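Local structure of homocitrate synthase (Sulfolobus acidocaldarius, 6KTQ) at residues E210-L215 / G245-I250. The protein catalyses the aldol-type condensation of 2-oxoglutarate with acetyl-CoA to homocitrate, the first step of lysine biosynthesis by the alpha-aminoadipate pathway. Sequence-based numbering, arbitrary orientation.
Sequences ELFKDL and GGATII. With SO4 (sulfate ion), chain J.
In the TIM barrel of the catalytic domain, F212 and K213 of helix 205-218 meet G245 and A247 in the turn that carries the chain from helix 235-244 into strand 249-252. G246 ends helix 235-244 with a positive phi (110°), in a Schellman motif. The contact therefore joins one outer helix of the barrel to the C-terminal end of the next. The backbones come close at glycine, with K213 CA 4.3 Å from G245 CA. G245 O lies against the turn of helix 205-218 and makes a CA-H...O contact with K213 CA at 3.4 Å. It is also 3.2 Å from K213 N, but the angle is too poor for a hydrogen bond. F212 O and G245 O are only 2.9 Å apart, and both are acceptors. T216 OG1, one turn on, lies within hydrogen-bonding distance of F212 O, G245 O and K213 O. Its single proton must be shared or alternate among them, which may ease the repulsion of the first two.

The apolar part is small. With CG beside the backbone N (chi1 -79°), the F212 ring extends to A247, and F212 CD2 lies 3.7 Å from A247 CB. The methyl approaches the ring obliquely and touches CE2 almost as closely. The same ring packs on I196, F224 and I226 of the barrel strands, and A247 adds its methyl to this buried apolar packing. The bound 2-oxoglutarate is about 10 Å from the F212 side chain.

K213 starts away from the turn, and bends at chi3 and chi4 bring its ammonium to a sulfate, probably from the crystallisation liquor. R209 and R209 of the second subunit bind the same anion. K213 NZ gives it a hydrogen bond to O3 at 3.1 Å and a weak one to O4 at 3.3 Å.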
loop_
_atom_site.group_PDB
_atom_site.type_symbol
_atom_site.label_atom_id
_atom_site.label_comp_id
_atom_site.label_asym_id
_atom_site.label_seq_id
_atom_site.Cartn_x
_atom_site.Cartn_y
_atom_site.Cartn_z
ATOM N N GLU A 210 -9.845 2.434 -0.843
ATOM C CA GLU A 210 -9.664 3.493 0.129
ATOM C C GLU A 210 -10.392 3.167 1.398
ATOM O O GLU A 210 -9.870 3.394 2.488
ATOM C CB GLU A 210 -10.223 4.810 -0.413
ATOM C CG GLU A 210 -9.403 5.392 -1.538
ATOM C CD GLU A 210 -10.109 6.494 -2.286
ATOM O OE1 GLU A 210 -11.256 6.876 -1.944
ATOM O OE2 GLU A 210 -9.513 6.978 -3.253
ATOM N N LEU A 211 -11.615 2.663 1.251
ATOM C CA LEU A 211 -12.462 2.350 2.399
ATOM C C LEU A 211 -11.783 1.302 3.266
ATOM O O LEU A 211 -11.634 1.469 4.483
ATOM C CB LEU A 211 -13.857 1.891 1.930
ATOM C CG LEU A 211 -14.805 1.286 2.979
ATOM C CD1 LEU A 211 -15.147 2.277 4.064
ATOM C CD2 LEU A 211 -16.086 0.779 2.321
ATOM N N PHE A 212 -11.318 0.233 2.649
ATOM C CA PHE A 212 -10.693 -0.837 3.407
ATOM C C PHE A 212 -9.291 -0.498 3.925
ATOM O O PHE A 212 -8.878 -1.005 4.973
ATOM C CB PHE A 212 -10.692 -2.124 2.598
ATOM C CG PHE A 212 -12.024 -2.821 2.624
ATOM C CD1 PHE A 212 -13.021 -2.452 1.753
ATOM C CD2 PHE A 212 -12.281 -3.804 3.563
ATOM C CE1 PHE A 212 -14.273 -3.068 1.796
ATOM C CE2 PHE A 212 -13.507 -4.431 3.619
ATOM C CZ PHE A 212 -14.509 -4.057 2.730
ATOM N N LYS A 213 -8.555 0.310 3.169
ATOM C CA LYS A 213 -7.273 0.819 3.648
ATOM C C LYS A 213 -7.512 1.610 4.940
ATOM O O LYS A 213 -6.851 1.372 5.931
ATOM C CB LYS A 213 -6.644 1.711 2.586
ATOM C CG LYS A 213 -5.151 1.885 2.667
ATOM C CD LYS A 213 -4.655 2.501 1.357
ATOM C CE LYS A 213 -3.474 3.428 1.575
ATOM N NZ LYS A 213 -2.333 2.657 2.136
ATOM N N ASP A 214 -8.464 2.533 4.910
ATOM C CA ASP A 214 -8.813 3.323 6.097
ATOM C C ASP A 214 -9.267 2.454 7.267
ATOM O O ASP A 214 -8.687 2.540 8.356
ATOM C CB ASP A 214 -9.848 4.385 5.769
ATOM C CG ASP A 214 -10.052 5.383 6.907
ATOM O OD1 ASP A 214 -9.064 5.923 7.419
ATOM O OD2 ASP A 214 -11.195 5.650 7.285
ATOM N N LEU A 215 -10.263 1.592 7.053
ATOM C CA LEU A 215 -10.749 0.715 8.124
ATOM C C LEU A 215 -9.680 -0.202 8.722
ATOM O O LEU A 215 -9.596 -0.326 9.957
ATOM C CB LEU A 215 -11.943 -0.137 7.647
ATOM C CG LEU A 215 -13.202 0.620 7.223
ATOM C CD1 LEU A 215 -14.192 -0.325 6.559
ATOM C CD2 LEU A 215 -13.855 1.313 8.398
ATOM N N GLY A 245 -6.979 -3.202 -0.315
ATOM C CA GLY A 245 -7.079 -2.418 0.900
ATOM C C GLY A 245 -6.942 -3.146 2.215
ATOM O O GLY A 245 -7.005 -2.505 3.259
ATOM N N GLY A 246 -6.824 -4.473 2.180
ATOM C CA GLY A 246 -6.580 -5.274 3.367
ATOM C C GLY A 246 -7.721 -6.159 3.863
ATOM O O GLY A 246 -7.595 -6.785 4.918
ATOM N N ALA A 247 -8.839 -6.232 3.132
ATOM C CA ALA A 247 -9.892 -7.194 3.500
ATOM C C ALA A 247 -9.274 -8.577 3.482
ATOM O O ALA A 247 -8.572 -8.924 2.539
ATOM C CB ALA A 247 -11.061 -7.131 2.527
ATOM N N THR A 248 -9.507 -9.377 4.508
ATOM C CA THR A 248 -8.944 -10.712 4.509
ATOM C C THR A 248 -9.927 -11.832 4.161
ATOM O O THR A 248 -9.513 -12.977 4.047
ATOM C CB THR A 248 -8.297 -11.090 5.844
ATOM O OG1 THR A 248 -9.309 -11.147 6.869
ATOM C CG2 THR A 248 -7.213 -10.087 6.206
ATOM N N ILE A 249 -11.200 -11.505 4.002
ATOM C CA ILE A 249 -12.205 -12.492 3.568
ATOM C C ILE A 249 -13.086 -11.864 2.507
ATOM O O ILE A 249 -13.584 -10.780 2.693
ATOM C CB ILE A 249 -13.065 -12.967 4.753
ATOM C CG1 ILE A 249 -12.226 -13.822 5.724
ATOM C CG2 ILE A 249 -14.300 -13.729 4.274
ATOM C CD1 ILE A 249 -11.877 -15.180 5.197
ATOM N N ILE A 250 -13.225 -12.565 1.385
ATOM C CA ILE A 250 -14.096 -12.197 0.301
ATOM C C ILE A 250 -15.280 -13.170 0.291
ATOM O O ILE A 250 -15.105 -14.394 0.251
ATOM C CB ILE A 250 -13.358 -12.303 -1.066
ATOM C CG1 ILE A 250 -12.275 -11.202 -1.185
ATOM C CG2 ILE A 250 -14.333 -12.157 -2.199
ATOM C CD1 ILE A 250 -11.342 -11.336 -2.358
HETATM S S SO4 J . -0.720 1.236 -1.041
HETATM O O1 SO4 J . 0.531 0.443 -0.960
HETATM O O2 SO4 J . -1.245 1.232 -2.425
HETATM O O3 SO4 J . -1.711 0.623 -0.138
HETATM O O4 SO4 J . -0.490 2.632 -0.598
#